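Lin1840 protein (Listeria innocua serovar 6a, PDB 4ZOC) probably hydrolyses terminal, non-reducing beta-D-glucosyl residues to release beta-D-glucose, consistent with a family 3 glycoside hydrolase involved in beta-1,2-glucan metabolism. Local coordinates at residues Arg143-Gly148 against Gly507-Val512; Met552-Thr557 against Pro594-Gly599; Glu120-Glu125 against Asp170-Asp175; Asp91-Tyr96 against Gly407-Tyr412. The protein carries 2 engineered substitutions. All coordinates share one frame; numbering follows the deposited sequence.

Contact 1: Arg143-Gly148 against Gly507-Val512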
loop_
_atom_site.group_PDB
_atom_site.type_symbol
_atom_site.label_atom_id
_atom_site.label_comp_id
_atom_site.label_asym_id
_atom_site.label_seq_id
_atom_site.Cartn_x
_atom_site.Cartn_y
_atom_site.Cartn_z
ATOM N N ARG A 143 7.460 1.640 6.449
ATOM C CA ARG A 143 6.697 0.408 6.679
ATOM C C ARG A 143 6.897 -0.617 5.528
ATOM O O ARG A 143 6.215 -1.642 5.538
ATOM C CB ARG A 143 5.248 0.730 6.801
ATOM C CG ARG A 143 4.885 1.526 8.015
ATOM C CD ARG A 143 3.430 1.975 7.896
ATOM N NE ARG A 143 3.002 2.616 9.141
ATOM C CZ ARG A 143 1.803 3.156 9.340
ATOM N NH1 ARG A 143 0.909 3.126 8.387
ATOM N NH2 ARG A 143 1.503 3.727 10.503
ATOM N N ASP A 144 7.791 -0.330 4.570
ATOM C CA ASP A 144 7.874 -1.081 3.315
ATOM C C ASP A 144 9.335 -1.339 2.994
ATOM O O ASP A 144 10.040 -0.528 2.415
ATOM C CB ASP A 144 7.142 -0.338 2.185
ATOM C CG ASP A 144 7.033 -1.166 0.922
ATOM O OD1 ASP A 144 7.795 -2.198 0.784
ATOM O OD2 ASP A 144 6.211 -0.769 0.049
ATOM N N PRO A 145 9.827 -2.521 3.381
ATOM C CA PRO A 145 11.195 -2.847 3.142
ATOM C C PRO A 145 11.601 -3.125 1.697
ATOM O O PRO A 145 12.803 -3.356 1.435
ATOM C CB PRO A 145 11.413 -4.056 4.034
ATOM C CG PRO A 145 10.110 -4.663 4.222
ATOM C CD PRO A 145 9.081 -3.566 4.098
ATOM N N ARG A 146 10.661 -3.060 0.734
ATOM C CA ARG A 146 11.064 -3.088 -0.722
ATOM C C ARG A 146 11.871 -1.866 -1.021
ATOM O O ARG A 146 12.824 -1.905 -1.834
ATOM C CB ARG A 146 9.834 -3.138 -1.613
ATOM C CG ARG A 146 9.158 -4.472 -1.559
ATOM C CD ARG A 146 7.815 -4.448 -2.250
ATOM N NE ARG A 146 6.846 -3.605 -1.557
ATOM C CZ ARG A 146 5.548 -3.569 -1.849
ATOM N NH1 ARG A 146 5.055 -4.274 -2.840
ATOM N NH2 ARG A 146 4.728 -2.807 -1.135
ATOM N N TRP A 147 11.547 -0.755 -0.380
ATOM C CA TRP A 147 12.211 0.548 -0.626
ATOM C C TRP A 147 13.625 0.496 -0.097
ATOM O O TRP A 147 13.878 0.272 1.119
ATOM C CB TRP A 147 11.458 1.639 0.169
ATOM C CG TRP A 147 11.735 3.035 -0.191
ATOM C CD1 TRP A 147 11.778 3.547 -1.432
ATOM C CD2 TRP A 147 11.968 4.143 0.692
ATOM N NE1 TRP A 147 11.960 4.899 -1.406
ATOM C CE2 TRP A 147 12.059 5.313 -0.131
ATOM C CE3 TRP A 147 11.976 4.287 2.080
ATOM C CZ2 TRP A 147 12.241 6.616 0.398
ATOM C CZ3 TRP A 147 12.190 5.538 2.613
ATOM C CH2 TRP A 147 12.313 6.704 1.776
ATOM N N GLY A 148 14.593 0.797 -0.972
ATOM C CA GLY A 148 15.992 0.735 -0.591
ATOM C C GLY A 148 16.431 1.699 0.470
ATOM O O GLY A 148 17.390 1.452 1.194
ATOM N N GLY A 507 20.750 -4.163 4.318
ATOM C CA GLY A 507 20.254 -2.809 4.516
ATOM C C GLY A 507 18.775 -2.707 4.669
ATOM O O GLY A 507 18.258 -1.606 4.730
ATOM N N ARG A 508 18.058 -3.834 4.666
ATOM C CA ARG A 508 16.558 -3.884 4.750
ATOM C C ARG A 508 16.154 -5.151 5.441
ATOM O O ARG A 508 16.886 -6.123 5.377
ATOM C CB ARG A 508 15.867 -3.886 3.349
ATOM C CG ARG A 508 16.458 -4.961 2.408
ATOM C CD ARG A 508 15.584 -5.390 1.261
ATOM N NE ARG A 508 15.277 -4.237 0.442
ATOM C CZ ARG A 508 16.117 -3.714 -0.450
ATOM N NH1 ARG A 508 17.304 -4.238 -0.635
ATOM N NH2 ARG A 508 15.756 -2.686 -1.178
ATOM N N PRO A 509 14.971 -5.160 6.127
ATOM C CA PRO A 509 14.326 -6.465 6.436
ATOM C C PRO A 509 14.259 -7.330 5.207
ATOM O O PRO A 509 14.088 -6.833 4.053
ATOM C CB PRO A 509 12.921 -6.040 6.849
ATOM C CG PRO A 509 13.124 -4.623 7.447
ATOM C CD PRO A 509 14.051 -4.044 6.448
ATOM N N LEU A 510 14.442 -8.621 5.429
ATOM C CA LEU A 510 14.432 -9.605 4.344
ATOM C C LEU A 510 13.529 -10.748 4.804
ATOM O O LEU A 510 13.269 -10.891 6.022
ATOM C CB LEU A 510 15.826 -10.145 4.060
ATOM C CG LEU A 510 16.717 -9.147 3.313
ATOM C CD1 LEU A 510 18.138 -9.595 3.579
ATOM C CD2 LEU A 510 16.337 -8.945 1.848
ATOM N N GLU A 511 13.193 -11.615 3.882
ATOM C CA GLU A 511 12.552 -12.903 4.221
ATOM C C GLU A 511 13.605 -13.883 4.809
ATOM O O GLU A 511 14.493 -14.397 4.106
ATOM C CB GLU A 511 11.926 -13.544 2.992
ATOM C CG GLU A 511 10.863 -12.740 2.274
ATOM C CD GLU A 511 10.193 -13.487 1.112
ATOM O OE1 GLU A 511 10.388 -14.745 0.954
ATOM O OE2 GLU A 511 9.467 -12.810 0.350
ATOM N N VAL A 512 13.566 -14.063 6.113
ATOM C CA VAL A 512 14.582 -14.826 6.760
ATOM C C VAL A 512 14.088 -16.161 7.333
ATOM O O VAL A 512 14.889 -16.903 8.009
ATOM C CB VAL A 512 15.371 -14.010 7.796
ATOM C CG1 VAL A 512 16.058 -12.816 7.153
ATOM C CG2 VAL A 512 14.506 -13.674 9.010
HETATM O O HOH W 1 17.796 -1.161 2.035
#
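Arg508 lays the edge of its guanidinium against two successive carbonyls of the turn at Pro145 and Arg146. Its CG sits between the backbone N and the carbonyl carbon (chi1 51°), and a bend at chi3 turns the planar end toward that turn. NE points almost straight down the C=O of Pro145, NE to O 2.8 Å, with the acceptor in the guanidinium plane. NH2 of Arg508 reaches the O of Arg146 at 3.1 Å, meeting it from above the carbonyl plane. The rings of Pro145 and Pro509 cross at about a right angle, CB of Pro145 lying 3.6 Å from CD of Pro509. The acceptors are presented by a type I turn from Asp144 to Trp147. An Asx turn is superposed on its start, OD1 of Asp144 accepting from the N of Arg146 at 3.0 Å, while the Arg146 side chain takes the same carboxylate side-on through NE and NH2. NH1 of Arg146 reaches Gly559 and Ile561 of the second subunit. Glu466 forms a salt bridge with NH1 of Arg508 and probably compensates its buried charge, while NE and NH2 join the barrel loop to the C-terminal domain through neutral carbonyls, NH2 being shared with the O of Gly475.

Contact 2: Met552-Thr557 against Pro594-Gly599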
loop_
_atom_site.group_PDB
_atom_site.type_symbol
_atom_site.label_atom_id
_atom_site.label_comp_id
_atom_site.label_asym_id
_atom_site.label_seq_id
_atom_site.Cartn_x
_atom_site.Cartn_y
_atom_site.Cartn_z
ATOM N N MET A 552 12.227 -2.384 12.919
ATOM C CA MET A 552 11.341 -2.626 11.793
ATOM C C MET A 552 10.980 -4.115 11.740
ATOM O O MET A 552 11.837 -4.979 11.912
ATOM C CB MET A 552 11.971 -2.127 10.523
ATOM C CG MET A 552 11.015 -1.998 9.355
ATOM S SD MET A 552 11.785 -1.253 7.903
ATOM C CE MET A 552 10.294 -0.995 6.933
ATOM N N SER A 553 9.726 -4.392 11.435
ATOM C CA SER A 553 9.191 -5.761 11.381
ATOM C C SER A 553 9.804 -6.533 10.237
ATOM O O SER A 553 10.080 -5.962 9.159
ATOM C CB SER A 553 7.654 -5.664 11.183
ATOM O OG SER A 553 7.027 -5.086 12.315
ATOM N N PHE A 554 10.089 -7.820 10.470
ATOM C CA PHE A 554 10.587 -8.730 9.428
ATOM C C PHE A 554 9.390 -9.538 8.903
ATOM O O PHE A 554 8.863 -10.382 9.616
ATOM C CB PHE A 554 11.669 -9.656 10.005
ATOM C CG PHE A 554 13.061 -9.047 9.935
ATOM C CD1 PHE A 554 13.275 -7.750 10.326
ATOM C CD2 PHE A 554 14.118 -9.743 9.383
ATOM C CE1 PHE A 554 14.509 -7.156 10.196
ATOM C CE2 PHE A 554 15.388 -9.170 9.258
ATOM C CZ PHE A 554 15.565 -7.867 9.718
ATOM N N PRO A 555 8.937 -9.229 7.641
ATOM C CA PRO A 555 7.786 -9.964 7.166
ATOM C C PRO A 555 7.970 -11.444 7.002
ATOM O O PRO A 555 9.048 -11.980 6.755
ATOM C CB PRO A 555 7.444 -9.294 5.833
ATOM C CG PRO A 555 8.128 -7.939 5.873
ATOM C CD PRO A 555 9.374 -8.255 6.654
ATOM N N GLN A 556 6.813 -12.120 7.115
ATOM C CA GLN A 556 6.690 -13.537 6.742
ATOM C C GLN A 556 7.103 -13.779 5.307
ATOM O O GLN A 556 7.814 -14.732 5.008
ATOM C CB GLN A 556 5.254 -14.071 6.930
ATOM C CG GLN A 556 4.680 -14.086 8.339
ATOM C CD GLN A 556 5.273 -15.231 9.192
ATOM O OE1 GLN A 556 5.784 -16.267 8.699
ATOM N NE2 GLN A 556 5.104 -15.088 10.479
ATOM N N THR A 557 6.614 -12.942 4.405
ATOM C CA THR A 557 6.887 -12.995 2.982
ATOM C C THR A 557 6.600 -11.600 2.413
ATOM O O THR A 557 5.941 -10.781 3.086
ATOM C CB THR A 557 5.986 -14.039 2.290
ATOM O OG1 THR A 557 6.405 -14.284 0.949
ATOM C CG2 THR A 557 4.509 -13.644 2.392
ATOM N N PRO A 594 4.168 -10.699 11.791
ATOM C CA PRO A 594 5.425 -10.738 11.064
ATOM C C PRO A 594 6.288 -11.896 11.601
ATOM O O PRO A 594 6.004 -12.427 12.689
ATOM C CB PRO A 594 6.062 -9.356 11.381
ATOM C CG PRO A 594 5.515 -9.055 12.738
ATOM C CD PRO A 594 4.097 -9.609 12.747
ATOM N N PHE A 595 7.276 -12.316 10.830
ATOM C CA PHE A 595 8.156 -13.375 11.282
ATOM C C PHE A 595 8.860 -12.972 12.569
ATOM O O PHE A 595 9.011 -13.751 13.520
ATOM C CB PHE A 595 9.135 -13.794 10.186
ATOM C CG PHE A 595 9.849 -15.074 10.522
ATOM C CD1 PHE A 595 9.171 -16.265 10.379
ATOM C CD2 PHE A 595 11.174 -15.085 10.950
ATOM C CE1 PHE A 595 9.760 -17.435 10.717
ATOM C CE2 PHE A 595 11.798 -16.254 11.278
ATOM C CZ PHE A 595 11.068 -17.446 11.149
ATOM N N TYR A 596 9.334 -11.745 12.619
ATOM C CA TYR A 596 9.818 -11.147 13.879
ATOM C C TYR A 596 9.267 -9.711 14.036
ATOM O O TYR A 596 9.159 -8.964 13.052
ATOM C CB TYR A 596 11.353 -10.987 13.877
ATOM C CG TYR A 596 12.167 -12.285 13.704
ATOM C CD1 TYR A 596 12.111 -13.266 14.674
ATOM C CD2 TYR A 596 13.090 -12.445 12.654
ATOM C CE1 TYR A 596 12.883 -14.403 14.579
ATOM C CE2 TYR A 596 13.894 -13.566 12.566
ATOM C CZ TYR A 596 13.769 -14.558 13.527
ATOM O OH TYR A 596 14.571 -15.709 13.466
ATOM N N PRO A 597 8.846 -9.364 15.237
ATOM C CA PRO A 597 8.181 -8.098 15.476
ATOM C C PRO A 597 9.071 -6.988 16.003
ATOM O O PRO A 597 10.157 -7.218 16.430
ATOM C CB PRO A 597 7.135 -8.474 16.526
ATOM C CG PRO A 597 7.891 -9.491 17.367
ATOM C CD PRO A 597 8.683 -10.287 16.396
ATOM N N PHE A 598 8.501 -5.780 15.986
ATOM C CA PHE A 598 9.079 -4.608 16.504
ATOM C C PHE A 598 9.481 -4.912 17.998
ATOM O O PHE A 598 8.681 -5.420 18.788
ATOM C CB PHE A 598 8.097 -3.481 16.495
ATOM C CG PHE A 598 8.691 -2.157 16.982
ATOM C CD1 PHE A 598 9.380 -1.317 16.105
ATOM C CD2 PHE A 598 8.585 -1.785 18.309
ATOM C CE1 PHE A 598 9.918 -0.121 16.545
ATOM C CE2 PHE A 598 9.128 -0.569 18.785
ATOM C CZ PHE A 598 9.784 0.255 17.892
ATOM N N GLY A 599 10.669 -4.486 18.350
ATOM C CA GLY A 599 11.172 -4.502 19.718
ATOM C C GLY A 599 11.733 -5.870 20.127
ATOM O O GLY A 599 12.167 -5.999 21.226
HETATM O O HOH W 2 5.906 -5.801 14.695
#
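Ser553 and Phe554 run antiparallel to Tyr596 and Pro597, and the single bridge, Phe554 with Tyr596, carries a classic beta bulge, Phe595 and Tyr596 both facing Phe554. Both segments are loops of the family 3 C-terminal domain; Phe598 O bonds Ser709 of the fibronectin type III-like region, which places the pair where the two meet. After Met552, whose backbone N approaches the Phe598 ring, Ser553 packs its CB on CB of Pro594 at 4.0 Å, while its OG accepts from a water that in turn accepts from the N of Phe598, linking the two segments beyond the bridge. At Phe554 the backbone does the work. Its N donates to the O of Tyr596 at 3.0 Å in a nearly straight bond, whereas its O receives two weak bonds, from the N of Phe595 (2.8 Å, strongly bent at 122°) and from the N of Tyr596 (3.3 Å). This sharing of one carbonyl by two successive amides is the evidence for the bulge. CB of Phe554 lies at the edge of the Tyr596 ring, 4.1 Å from CD2, and the Phe554 ring itself leads away to touch Glu524. The Tyr596 ring reaches Leu522 and Ala516, with OH bonded to Glu379. Pro555 adds its O, 3.9 Å from CB of Phe595. Gln556 then folds back through a bend at chi2 (-75°), which brings its amide beside the bulge; NE2 donates to the O of Glu593. The amide and the Phe595 ring stand 78° apart, with OE1 of Gln556 at the ring edge, 3.8 Å from CD1 of Phe595.

Contact 3: Glu120-Glu125 against Asp170-Asp175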
loop_
_atom_site.group_PDB
_atom_site.type_symbol
_atom_site.label_atom_id
_atom_site.label_comp_id
_atom_site.label_asym_id
_atom_site.label_seq_id
_atom_site.Cartn_x
_atom_site.Cartn_y
_atom_site.Cartn_z
ATOM N N GLU A 120 28.102 13.173 16.709
ATOM C CA GLU A 120 29.271 13.948 17.138
ATOM C C GLU A 120 30.596 13.597 16.413
ATOM O O GLU A 120 31.311 14.506 15.965
ATOM C CB GLU A 120 29.407 13.875 18.670
ATOM C CG GLU A 120 30.543 14.750 19.210
ATOM C CD GLU A 120 30.442 14.734 20.704
ATOM O OE1 GLU A 120 31.057 13.866 21.271
ATOM O OE2 GLU A 120 29.680 15.515 21.302
ATOM N N VAL A 121 30.909 12.300 16.296
ATOM C CA VAL A 121 32.090 11.888 15.579
ATOM C C VAL A 121 32.018 12.296 14.101
ATOM O O VAL A 121 32.986 12.766 13.512
ATOM C CB VAL A 121 32.378 10.399 15.745
ATOM C CG1 VAL A 121 33.498 9.951 14.851
ATOM C CG2 VAL A 121 32.676 10.055 17.183
ATOM N N SER A 122 30.869 12.104 13.495
ATOM C CA SER A 122 30.638 12.439 12.118
ATOM C C SER A 122 30.979 13.913 11.907
ATOM O O SER A 122 31.664 14.261 10.957
ATOM C CB SER A 122 29.181 12.226 11.812
ATOM O OG SER A 122 28.850 10.812 11.789
ATOM N N ALA A 123 30.445 14.761 12.790
ATOM C CA ALA A 123 30.683 16.214 12.691
ATOM C C ALA A 123 32.136 16.589 12.961
ATOM O O ALA A 123 32.662 17.436 12.280
ATOM C CB ALA A 123 29.778 17.000 13.608
ATOM N N LEU A 124 32.770 15.919 13.917
ATOM C CA LEU A 124 34.203 16.158 14.186
ATOM C C LEU A 124 35.012 15.951 12.903
ATOM O O LEU A 124 35.860 16.760 12.524
ATOM C CB LEU A 124 34.640 15.153 15.315
ATOM C CG LEU A 124 36.166 15.077 15.521
ATOM C CD1 LEU A 124 36.636 16.302 16.280
ATOM C CD2 LEU A 124 36.534 13.795 16.197
ATOM N N GLU A 125 34.737 14.843 12.234
ATOM C CA GLU A 125 35.434 14.500 10.999
ATOM C C GLU A 125 35.057 15.321 9.778
ATOM O O GLU A 125 35.934 15.767 9.035
ATOM C CB GLU A 125 35.235 12.987 10.711
ATOM C CG GLU A 125 35.886 12.090 11.779
ATOM C CD GLU A 125 35.879 10.647 11.391
ATOM O OE1 GLU A 125 35.063 10.263 10.510
ATOM O OE2 GLU A 125 36.700 9.869 11.966
ATOM N N ASP A 170 21.308 16.847 18.050
ATOM C CA ASP A 170 22.120 17.263 19.188
ATOM C C ASP A 170 23.613 16.885 18.958
ATOM O O ASP A 170 24.516 17.675 19.182
ATOM C CB ASP A 170 21.576 16.600 20.428
ATOM C CG ASP A 170 22.277 17.052 21.690
ATOM O OD1 ASP A 170 22.752 18.220 21.779
ATOM O OD2 ASP A 170 22.338 16.218 22.631
ATOM N N GLY A 171 23.849 15.670 18.489
ATOM C CA GLY A 171 25.207 15.208 18.186
ATOM C C GLY A 171 25.911 16.039 17.127
ATOM O O GLY A 171 27.118 16.429 17.263
ATOM N N TYR A 172 25.192 16.359 16.059
ATOM C CA TYR A 172 25.823 17.148 14.942
ATOM C C TYR A 172 26.064 18.586 15.367
ATOM O O TYR A 172 27.129 19.112 15.134
ATOM C CB TYR A 172 24.951 17.167 13.682
ATOM C CG TYR A 172 24.768 15.831 12.949
ATOM C CD1 TYR A 172 25.853 15.083 12.547
ATOM C CD2 TYR A 172 23.500 15.403 12.518
ATOM C CE1 TYR A 172 25.695 13.922 11.826
ATOM C CE2 TYR A 172 23.364 14.195 11.827
ATOM C CZ TYR A 172 24.459 13.472 11.473
ATOM O OH TYR A 172 24.314 12.289 10.768
ATOM N N GLN A 173 25.041 19.203 15.964
ATOM C CA GLN A 173 25.027 20.633 16.128
ATOM C C GLN A 173 25.533 21.103 17.487
ATOM O O GLN A 173 25.966 22.247 17.643
ATOM C CB GLN A 173 23.593 21.183 15.918
ATOM C CG GLN A 173 22.971 20.858 14.585
ATOM C CD GLN A 173 21.753 21.642 14.242
ATOM O OE1 GLN A 173 21.464 21.841 13.045
ATOM N NE2 GLN A 173 21.003 22.081 15.237
ATOM N N GLY A 174 25.421 20.274 18.481
ATOM C CA GLY A 174 25.451 20.775 19.875
ATOM C C GLY A 174 24.475 21.901 20.129
ATOM O O GLY A 174 23.322 21.812 19.736
ATOM N N ASP A 175 24.953 22.978 20.790
ATOM C CA ASP A 175 24.117 24.112 21.045
ATOM C C ASP A 175 24.060 24.917 19.751
ATOM O O ASP A 175 25.056 25.542 19.325
ATOM C CB ASP A 175 24.630 24.901 22.278
ATOM C CG ASP A 175 23.921 26.219 22.458
ATOM O OD1 ASP A 175 23.093 26.666 21.627
ATOM O OD2 ASP A 175 24.226 26.847 23.432
HETATM O O HOH W 3 26.675 10.859 9.962
#
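Glu120 and Gly171 bring the two helices together backbone to backbone, their CA atoms 4.4 Å apart. CA of Glu120 makes a CA-H...O contact with the O of Gly171 at 3.3 Å, the angle at the hydrogen being 133°. Gly171 permits this approach: a CB there would fall only 3.2 Å from the N of Glu120. One turn further on, CB of Ala123 rests 3.7 Å from the O of Tyr172, and CB of Ser122 meets the edge of the Tyr172 ring, 3.9 Å from CE1. The Tyr172 side chain starts off away from helix 112-128, but with CG anti to the carbonyl carbon (chi1 -67°) its ring comes back and presents its rim to that helix. A water in the plane of the ring joins the two polar ends, donating to OG of Ser122 at 2.8 Å and lying 2.9 Å from OH of Tyr172.

The next shell holds these groups in place. OG of Ser122 is bonded to the O of Met118, one turn back in its own helix, and OH of Tyr172 to Ser136. Glu120, extended beyond CG, places its carboxylate in a salt bridge with Arg116, one turn back in its own helix. Glycine and alanine at the point of closest approach allow close helix packing with little side-chain bulk, and the pair represents two helices of the TIM barrel: they flank strand 133-134 in sequence and pack side by side.

Contact 4: Asp91-Tyr96 against Gly407-Tyr412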
loop_
_atom_site.group_PDB
_atom_site.type_symbol
_atom_site.label_atom_id
_atom_site.label_comp_id
_atom_site.label_asym_id
_atom_site.label_seq_id
_atom_site.Cartn_x
_atom_site.Cartn_y
_atom_site.Cartn_z
ATOM N N ASP A 91 26.657 14.840 2.256
ATOM C CA ASP A 91 25.926 13.685 2.808
ATOM C C ASP A 91 26.785 12.929 3.821
ATOM O O ASP A 91 27.583 12.096 3.412
ATOM C CB ASP A 91 25.532 12.773 1.651
ATOM C CG ASP A 91 24.391 13.398 0.829
ATOM O OD1 ASP A 91 23.244 13.522 1.347
ATOM O OD2 ASP A 91 24.639 13.729 -0.278
ATOM N N VAL A 92 26.647 13.291 5.108
ATOM C CA VAL A 92 27.223 12.600 6.243
ATOM C C VAL A 92 26.102 11.919 6.993
ATOM O O VAL A 92 25.431 12.494 7.804
ATOM C CB VAL A 92 28.149 13.539 7.079
ATOM C CG1 VAL A 92 29.028 12.692 7.972
ATOM C CG2 VAL A 92 28.841 14.473 6.082
ATOM N N ILE A 93 25.885 10.652 6.637
ATOM C CA ILE A 93 24.613 9.955 6.950
ATOM C C ILE A 93 24.783 9.055 8.144
ATOM O O ILE A 93 23.928 8.989 9.036
ATOM C CB ILE A 93 24.116 9.149 5.738
ATOM C CG1 ILE A 93 24.081 10.064 4.457
ATOM C CG2 ILE A 93 22.805 8.405 6.061
ATOM C CD1 ILE A 93 23.320 11.381 4.690
ATOM N N HIS A 94 25.847 8.320 8.149
ATOM C CA HIS A 94 26.171 7.438 9.302
ATOM C C HIS A 94 27.657 7.352 9.452
ATOM O O HIS A 94 28.244 6.267 9.703
ATOM C CB HIS A 94 25.511 6.051 9.184
ATOM C CG HIS A 94 25.864 5.305 7.930
ATOM N ND1 HIS A 94 26.703 4.222 7.927
ATOM C CD2 HIS A 94 25.427 5.426 6.665
ATOM C CE1 HIS A 94 26.837 3.752 6.704
ATOM N NE2 HIS A 94 26.091 4.485 5.909
ATOM N N GLY A 95 28.271 8.521 9.389
ATOM C CA GLY A 95 29.707 8.610 9.562
ATOM C C GLY A 95 30.367 9.234 8.349
ATOM O O GLY A 95 29.829 9.170 7.191
ATOM N N TYR A 96 31.543 9.852 8.618
ATOM C CA TYR A 96 32.327 10.467 7.618
ATOM C C TYR A 96 33.373 9.502 7.091
ATOM O O TYR A 96 33.124 8.772 6.108
ATOM C CB TYR A 96 32.908 11.848 8.073
ATOM C CG TYR A 96 33.501 12.615 6.923
ATOM C CD1 TYR A 96 32.689 13.188 5.943
ATOM C CD2 TYR A 96 34.860 12.837 6.817
ATOM C CE1 TYR A 96 33.208 13.865 4.883
ATOM C CE2 TYR A 96 35.394 13.532 5.774
ATOM C CZ TYR A 96 34.560 14.034 4.754
ATOM O OH TYR A 96 35.079 14.709 3.677
ATOM N N GLY A 407 28.127 -0.177 4.304
ATOM C CA GLY A 407 26.752 0.261 4.052
ATOM C C GLY A 407 26.584 1.174 2.917
ATOM O O GLY A 407 27.511 1.794 2.474
ATOM N N GLY A 408 25.360 1.317 2.492
ATOM C CA GLY A 408 24.980 2.365 1.575
ATOM C C GLY A 408 25.037 3.749 2.226
ATOM O O GLY A 408 25.180 3.903 3.461
ATOM N N TRP A 409 24.946 4.770 1.397
ATOM C CA TRP A 409 25.082 6.136 1.849
ATOM C C TRP A 409 26.381 6.313 2.656
ATOM O O TRP A 409 26.457 6.912 3.726
ATOM C CB TRP A 409 23.820 6.597 2.560
ATOM C CG TRP A 409 22.808 7.081 1.603
ATOM C CD1 TRP A 409 21.586 6.487 1.324
ATOM C CD2 TRP A 409 22.904 8.218 0.742
ATOM N NE1 TRP A 409 20.950 7.173 0.340
ATOM C CE2 TRP A 409 21.726 8.249 -0.043
ATOM C CE3 TRP A 409 23.865 9.221 0.558
ATOM C CZ2 TRP A 409 21.475 9.275 -0.976
ATOM C CZ3 TRP A 409 23.605 10.264 -0.380
ATOM C CH2 TRP A 409 22.461 10.279 -1.131
ATOM N N ASN A 410 27.420 5.815 2.046
ATOM C CA ASN A 410 28.778 5.980 2.545
ATOM C C ASN A 410 29.624 6.678 1.466
ATOM O O ASN A 410 30.222 6.045 0.625
ATOM C CB ASN A 410 29.365 4.621 2.907
ATOM C CG ASN A 410 30.829 4.702 3.107
ATOM O OD1 ASN A 410 31.311 5.650 3.706
ATOM N ND2 ASN A 410 31.552 3.754 2.561
ATOM N N VAL A 411 29.599 7.994 1.451
ATOM C CA VAL A 411 30.172 8.826 0.390
ATOM C C VAL A 411 31.672 8.990 0.560
ATOM O O VAL A 411 32.387 9.115 -0.441
ATOM C CB VAL A 411 29.421 10.187 0.275
ATOM C CG1 VAL A 411 30.020 11.137 -0.741
ATOM C CG2 VAL A 411 27.956 9.945 -0.107
ATOM N N TYR A 412 32.153 8.939 1.805
ATOM C CA TYR A 412 33.517 9.326 2.119
ATOM C C TYR A 412 34.373 8.245 2.758
ATOM O O TYR A 412 35.580 8.348 2.718
ATOM C CB TYR A 412 33.495 10.563 3.013
ATOM C CG TYR A 412 32.893 11.764 2.319
ATOM C CD1 TYR A 412 33.665 12.571 1.475
ATOM C CD2 TYR A 412 31.547 12.114 2.531
ATOM C CE1 TYR A 412 33.090 13.691 0.857
ATOM C CE2 TYR A 412 30.938 13.226 1.884
ATOM C CZ TYR A 412 31.742 14.016 1.055
ATOM O OH TYR A 412 31.276 15.121 0.387
HETATM O O HOH W 4 28.359 14.612 -0.038
HETATM O O HOH W 5 28.506 9.636 3.536
HETATM O O HOH W 6 27.705 8.083 6.072
HETATM O O HOH W 7 30.919 8.319 4.492
#
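His94 gives its NE2-H to the O of Gly408, 2.7 Å away, nearly in the ring plane, and so ties a loop that follows strand 87-90 of the TIM barrel to a loop of the C-terminal domain at the glucose pocket. CG of His94 lies between its backbone N and carbonyl carbon (chi1 57°), which swings NE2 across to Gly408, while ND1 is bonded to Phe100. Next to it, Trp409, which contacts bound glucose, has its CB 4.0 Å from CG1 of Ile93. The far end of the indole is met by the Asp91 carboxylate, CG to CZ3 of Trp409 3.4 Å, with carboxylate and ring planes 51° apart. Waters bridge the two segments: one accepts from the N of His94 and lies close to the O of Gly95 and of Trp409, another accepts from the N of Tyr412 and approaches the O of Tyr96 and OD1 of Asn410. At the other end Tyr96 and Tyr412 form an offset stack, centroids 4.5 Å apart and planes at 29°. OH of Tyr96 is held by Asp129 and His131, that of Tyr412 by Ser63. Over one face of the Tyr412 ring sits CE1 of Tyr96, 3.3 Å from CG of Tyr412.

How the contacts relate
From the N terminus the chain first passes 91-96, which waits until 407-412 to close contact 4. Within that long loop, 120-125 and 170-175 close contact 3, a local link between barrel helices. Between those two lies 143-148, whose partner 507-512 comes after contact 4 has closed; contact 1 therefore crosses both. Contact 2 follows in series, closing a loop of 36 intervening residues within the C-terminal domain, beside the fibronectin type III-like domain. Contacts 1 and 4 each tie the barrel to the C-terminal domain, their centres about 19 Å apart. Contact 3 backs contact 4, Tyr172 OH lying 3.2 Å from Val92 O, and contact 2 packs on contact 1 through Val512 and Tyr596.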